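Local coordinates for protein ParA (Salmonella enterica subsp. enterica serovar Newport str. SL317, PDB 3EZ9) that acts in DNA partition as a ParA-family protein, probably an ATPase that helps to segregate low-copy DNA to daughter cells, at the interface of chains A and B. Coordinates in Å, arbitrary orientation; residue numbers count along the deposited sequence, not the author numbering. Chains: chain A/B, ParA.

Contact 1: the interface of chains A and B. Residues chain A 285, 289, 291-293; chain B 14, 18, 21, 210.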
loop_
_atom_site.group_PDB
_atom_site.type_symbol
_atom_site.label_atom_id
_atom_site.label_comp_id
_atom_site.label_asym_id
_atom_site.label_seq_id
_atom_site.Cartn_x
_atom_site.Cartn_y
_atom_site.Cartn_z
ATOM N N HIS A 285 -8.160 -10.208 -7.209
ATOM C CA HIS A 285 -8.687 -9.352 -8.267
ATOM C C HIS A 285 -7.801 -8.142 -8.502
ATOM O O HIS A 285 -7.723 -7.644 -9.620
ATOM C CB HIS A 285 -10.111 -8.894 -7.941
ATOM C CG HIS A 285 -11.163 -9.904 -8.279
ATOM N ND1 HIS A 285 -11.385 -10.348 -9.566
ATOM C CD2 HIS A 285 -12.054 -10.563 -7.497
ATOM C CE1 HIS A 285 -12.364 -11.236 -9.562
ATOM N NE2 HIS A 285 -12.787 -11.383 -8.319
ATOM N N LYS A 289 -6.242 -7.198 -12.023
ATOM C CA LYS A 289 -6.377 -5.898 -12.664
ATOM C C LYS A 289 -4.974 -5.361 -12.976
ATOM O O LYS A 289 -4.730 -4.819 -14.060
ATOM C CB LYS A 289 -7.146 -4.921 -11.757
ATOM C CG LYS A 289 -8.592 -4.755 -12.152
ATOM C CD LYS A 289 -9.544 -5.179 -11.044
ATOM C CE LYS A 289 -9.713 -4.111 -9.949
ATOM N NZ LYS A 289 -10.782 -4.490 -8.949
ATOM N N LEU A 291 -2.122 -7.052 -13.478
ATOM C CA LEU A 291 -1.588 -7.768 -14.619
ATOM C C LEU A 291 -2.271 -7.344 -15.898
ATOM O O LEU A 291 -1.668 -7.354 -16.964
ATOM C CB LEU A 291 -1.758 -9.276 -14.446
ATOM C CG LEU A 291 -0.981 -9.872 -13.281
ATOM C CD1 LEU A 291 -1.286 -11.354 -13.151
ATOM C CD2 LEU A 291 0.500 -9.615 -13.496
ATOM N N THR A 292 -3.530 -6.950 -15.812
ATOM C CA THR A 292 -4.224 -6.601 -17.034
ATOM C C THR A 292 -3.753 -5.300 -17.633
ATOM O O THR A 292 -4.063 -4.994 -18.783
ATOM C CB THR A 292 -5.756 -6.575 -16.826
ATOM O OG1 THR A 292 -6.387 -6.854 -18.074
ATOM C CG2 THR A 292 -6.227 -5.235 -16.331
ATOM N N ARG A 293 -2.964 -4.564 -16.857
ATOM C CA ARG A 293 -2.441 -3.263 -17.266
ATOM C C ARG A 293 -0.978 -3.208 -17.683
ATOM O O ARG A 293 -0.522 -2.156 -18.111
ATOM C CB ARG A 293 -2.613 -2.255 -16.140
ATOM C CG ARG A 293 -3.770 -1.319 -16.292
ATOM C CD ARG A 293 -5.019 -2.058 -16.624
ATOM N NE ARG A 293 -6.188 -1.253 -16.337
ATOM C CZ ARG A 293 -7.419 -1.586 -16.692
ATOM N NH1 ARG A 293 -7.629 -2.720 -17.362
ATOM N NH2 ARG A 293 -8.433 -0.792 -16.370
ATOM N N ALA B 14 -2.053 -11.218 -19.595
ATOM C CA ALA B 14 -2.972 -10.095 -19.490
ATOM C C ALA B 14 -4.301 -10.440 -20.146
ATOM O O ALA B 14 -5.357 -10.255 -19.543
ATOM C CB ALA B 14 -2.382 -8.880 -20.154
ATOM N N SER B 18 -7.868 -10.493 -17.992
ATOM C CA SER B 18 -9.055 -9.694 -18.257
ATOM C C SER B 18 -10.221 -10.622 -18.563
ATOM O O SER B 18 -11.379 -10.291 -18.285
ATOM C CB SER B 18 -8.833 -8.783 -19.460
ATOM O OG SER B 18 -9.143 -9.469 -20.660
ATOM N N LEU B 21 -11.417 -11.806 -15.538
ATOM C CA LEU B 21 -12.040 -10.720 -14.787
ATOM C C LEU B 21 -13.498 -10.722 -15.153
ATOM O O LEU B 21 -14.305 -10.086 -14.486
ATOM C CB LEU B 21 -11.428 -9.368 -15.120
ATOM C CG LEU B 21 -10.166 -9.166 -14.314
ATOM C CD1 LEU B 21 -9.486 -7.927 -14.839
ATOM C CD2 LEU B 21 -10.505 -9.074 -12.833
ATOM N N ILE B 210 -7.471 2.004 -11.574
ATOM C CA ILE B 210 -6.041 1.709 -11.739
ATOM C C ILE B 210 -5.505 2.703 -12.758
ATOM O O ILE B 210 -4.397 3.232 -12.634
ATOM C CB ILE B 210 -5.822 0.331 -12.351
ATOM C CG1 ILE B 210 -7.131 -0.464 -12.266
ATOM C CG2 ILE B 210 -4.641 -0.363 -11.679
ATOM C CD1 ILE B 210 -7.228 -1.645 -13.248
#
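Bends in two long side chains of chain A, at chi2 of A:Arg293 (49°) and at chi2 and chi3 of A:Lys289, bring the arginine's guanidinium and the lysine's CB-CG stem up to the CD1 tip of B:Ile210, whose own chain is extended at chi2 (160°). The patch belongs to a face between two copies of a ParA-type partition protein, where the end of helix 281-292 meets helix 10-20, the 3-10 turn 21-24 and a loop residue of the partner. B:Ile210 buries the most surface here, and its CD1 methyl does the work. CD1 of B:Ile210 lies over one face of the A:Arg293 guanidinium, displaced toward the rim. The distance from this B:Ile210 CD1 to the central carbon CZ of A:Arg293 is 3.4 Å. The pi face of a guanidinium is a poor hydrogen-bond acceptor and accepts a methyl well, while the N-H groups point around its edge. CD1 of B:Ile210 is also 3.6 Å from CG of A:Lys289; the isoleucine side chain crosses each of the two basic chains at about a right angle, and its methyl touches both. Lysine suits this place because its methylene stem gives an apolar flank while the amine nitrogen NZ is carried onward.

Farther along, A:Thr292 turns OG1 anti to the backbone N (chi1 -153°), toward the partner helix. The hydroxyl OG1 of A:Thr292 touches CB of B:Ser18 at 3.4 Å. The serine hydroxyl points away, so the two alcohols do not pair, and no hydrogen bond or salt bridge crosses this patch. Their small size would let the helices approach closely, and the same may hold for B:Ala14, whose CB is 3.6 Å from the carbonyl O of A:Leu291. B:Leu21, with CG anti to its carbonyl carbon, slides antiparallel past the poorly ordered A:His285, and CD2 of B:Leu21 comes to about 3.6 Å from the imidazole ND1 of A:His285.

Contact 2: the interface of chains A and B. Residues chain A 273, 294, 298, 310-313; chain B 6-7, 10, 13.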
loop_
_atom_site.group_PDB
_atom_site.type_symbol
_atom_site.label_atom_id
_atom_site.label_comp_id
_atom_site.label_asym_id
_atom_site.label_seq_id
_atom_site.Cartn_x
_atom_site.Cartn_y
_atom_site.Cartn_z
ATOM N N LEU A 273 9.688 -11.335 -14.949
ATOM C CA LEU A 273 8.640 -10.760 -14.123
ATOM C C LEU A 273 8.260 -11.864 -13.128
ATOM O O LEU A 273 7.929 -12.977 -13.549
ATOM C CB LEU A 273 7.414 -10.396 -14.990
ATOM C CG LEU A 273 6.264 -9.620 -14.321
ATOM C CD1 LEU A 273 6.582 -8.133 -14.384
ATOM C CD2 LEU A 273 4.929 -9.925 -15.010
ATOM N N LEU A 294 -0.235 -4.304 -17.555
ATOM C CA LEU A 294 1.169 -4.268 -17.920
ATOM C C LEU A 294 1.381 -3.983 -19.393
ATOM O O LEU A 294 2.283 -3.241 -19.780
ATOM C CB LEU A 294 1.856 -5.579 -17.558
ATOM C CG LEU A 294 2.068 -5.873 -16.077
ATOM C CD1 LEU A 294 2.705 -7.243 -15.919
ATOM C CD2 LEU A 294 2.946 -4.803 -15.467
ATOM N N LEU A 298 4.231 -1.430 -21.013
ATOM C CA LEU A 298 5.351 -1.740 -21.865
ATOM C C LEU A 298 5.328 -0.787 -23.060
ATOM O O LEU A 298 6.369 -0.302 -23.506
ATOM C CB LEU A 298 5.286 -3.197 -22.325
ATOM C CG LEU A 298 5.399 -4.216 -21.182
ATOM C CD1 LEU A 298 5.218 -5.614 -21.709
ATOM C CD2 LEU A 298 6.733 -4.089 -20.492
ATOM N N LEU A 310 12.261 -7.874 -20.790
ATOM C CA LEU A 310 11.402 -8.951 -20.366
ATOM C C LEU A 310 11.392 -10.118 -21.313
ATOM O O LEU A 310 11.133 -9.967 -22.533
ATOM C CB LEU A 310 9.964 -8.461 -20.184
ATOM C CG LEU A 310 9.227 -8.857 -18.905
ATOM C CD1 LEU A 310 10.038 -8.428 -17.680
ATOM C CD2 LEU A 310 7.865 -8.150 -18.904
ATOM N N SER A 311 11.681 -11.286 -20.740
ATOM C CA SER A 311 11.673 -12.499 -21.521
ATOM C C SER A 311 11.097 -13.717 -20.828
ATOM O O SER A 311 11.135 -14.830 -21.367
ATOM C CB SER A 311 13.046 -12.813 -22.032
ATOM O OG SER A 311 13.961 -12.857 -20.943
ATOM N N ALA A 312 10.507 -13.520 -19.652
ATOM C CA ALA A 312 9.964 -14.673 -18.944
ATOM C C ALA A 312 9.223 -14.160 -17.733
ATOM O O ALA A 312 9.558 -13.110 -17.148
ATOM C CB ALA A 312 11.051 -15.555 -18.499
ATOM N N SER A 313 8.182 -14.883 -17.360
ATOM C CA SER A 313 7.372 -14.523 -16.201
ATOM C C SER A 313 7.057 -15.773 -15.355
ATOM O O SER A 313 7.061 -16.894 -15.852
ATOM C CB SER A 313 6.100 -13.852 -16.668
ATOM O OG SER A 313 5.504 -14.628 -17.688
ATOM N N ASP B 6 8.576 -13.657 -24.757
ATOM C CA ASP B 6 7.795 -14.005 -23.546
ATOM C C ASP B 6 7.281 -12.718 -22.857
ATOM O O ASP B 6 6.439 -12.754 -21.923
ATOM C CB ASP B 6 8.660 -14.833 -22.581
ATOM C CG ASP B 6 8.187 -16.293 -22.427
ATOM O OD1 ASP B 6 8.799 -17.007 -21.592
ATOM O OD2 ASP B 6 7.237 -16.726 -23.117
ATOM N N TYR B 7 7.819 -11.599 -23.351
ATOM C CA TYR B 7 7.428 -10.267 -22.938
ATOM C C TYR B 7 6.225 -10.080 -23.820
ATOM O O TYR B 7 5.347 -9.301 -23.501
ATOM C CB TYR B 7 8.518 -9.248 -23.272
ATOM C CG TYR B 7 8.181 -8.078 -24.201
ATOM C CD1 TYR B 7 7.102 -7.245 -23.969
ATOM C CD2 TYR B 7 9.025 -7.758 -25.265
ATOM C CE1 TYR B 7 6.866 -6.115 -24.783
ATOM C CE2 TYR B 7 8.814 -6.644 -26.071
ATOM C CZ TYR B 7 7.738 -5.830 -25.831
ATOM O OH TYR B 7 7.550 -4.756 -26.668
ATOM N N VAL B 10 3.573 -11.535 -21.707
ATOM C CA VAL B 10 2.998 -10.844 -20.574
ATOM C C VAL B 10 1.635 -10.420 -21.125
ATOM O O VAL B 10 0.636 -10.369 -20.388
ATOM C CB VAL B 10 3.831 -9.588 -20.184
ATOM C CG1 VAL B 10 2.985 -8.616 -19.406
ATOM C CG2 VAL B 10 5.002 -9.981 -19.337
ATOM N N ILE B 13 -0.718 -13.402 -20.631
ATOM C CA ILE B 13 -1.286 -13.514 -19.295
ATOM C C ILE B 13 -2.348 -12.423 -19.105
ATOM O O ILE B 13 -3.402 -12.668 -18.523
ATOM C CB ILE B 13 -0.213 -13.332 -18.214
ATOM C CG1 ILE B 13 0.813 -14.470 -18.294
ATOM C CG2 ILE B 13 -0.882 -13.255 -16.853
ATOM C CD1 ILE B 13 2.107 -14.193 -17.507
#
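B:Val10, the first residue of helix 10-20, hides more surface than any other residue of this patch, and its two methyls divide the work. CG1 of B:Val10, anti to the backbone N (chi1 158°), reaches the helix 294-303 side and meets CB of A:Leu294 at 3.7 Å. CG2 of B:Val10, beside the backbone N, meets CD2 of A:Leu310 at 3.4 Å. Both leucines cross the valine at about a right angle, and A:Leu273 on strand 272-277 lies a little farther off, so this short beta-branched residue packs among aliphatic side chains with a methyl turned to either side.

B:Tyr7, in the segment leading into the helix, extends the apolar contact. Its ring slides antiparallel past A:Leu298, one turn along from A:Leu294, and the methyl CD1 of A:Leu298 touches the CD1-CE1 side of the ring, 3.4 Å from CD1 of B:Tyr7. Nearer the backbone, CB of B:Tyr7 packs on CB of A:Leu310 at 3.5 Å. A tyrosine suits this place: its broad ring gives hydrocarbon surface to the leucine, while the phenol OH at the far end takes no part in the apolar contact.

B:Asp6 buries as much as the tyrosine but is poorly ordered. It lies along the backbone of A:Ser311 and A:Ala312, where the neighbouring side chains are small, which may ease the close approach, and no hydrogen bond to it is made across the contact. Beyond it, strand 312-317 carries the chain to the far end of the patch. There the hydroxyl OG of A:Ser313 stands 3.4 Å from the terminal methyl CD1 of B:Ile13.

Contact 1 and contact 2 have centres about 14 Å apart and are joined through both chains. Helix 10-20 of chain B serves each: its first turn enters contact 2, and its later turns reach contact 1. In chain A, A:Arg293, the coil residue between helices 281-292 and 294-303, serves contact 1, and A:Leu294, which opens the second helix, serves contact 2. The N-terminal segment of one subunit thus lies across the ATPase-like core of the other, joined in contact 1 by a later loop residue, B:Ile210; the two-fold axis repeats this in reverse. Such an exchange is consistent with a dimer, although the structure alone does not establish it in solution.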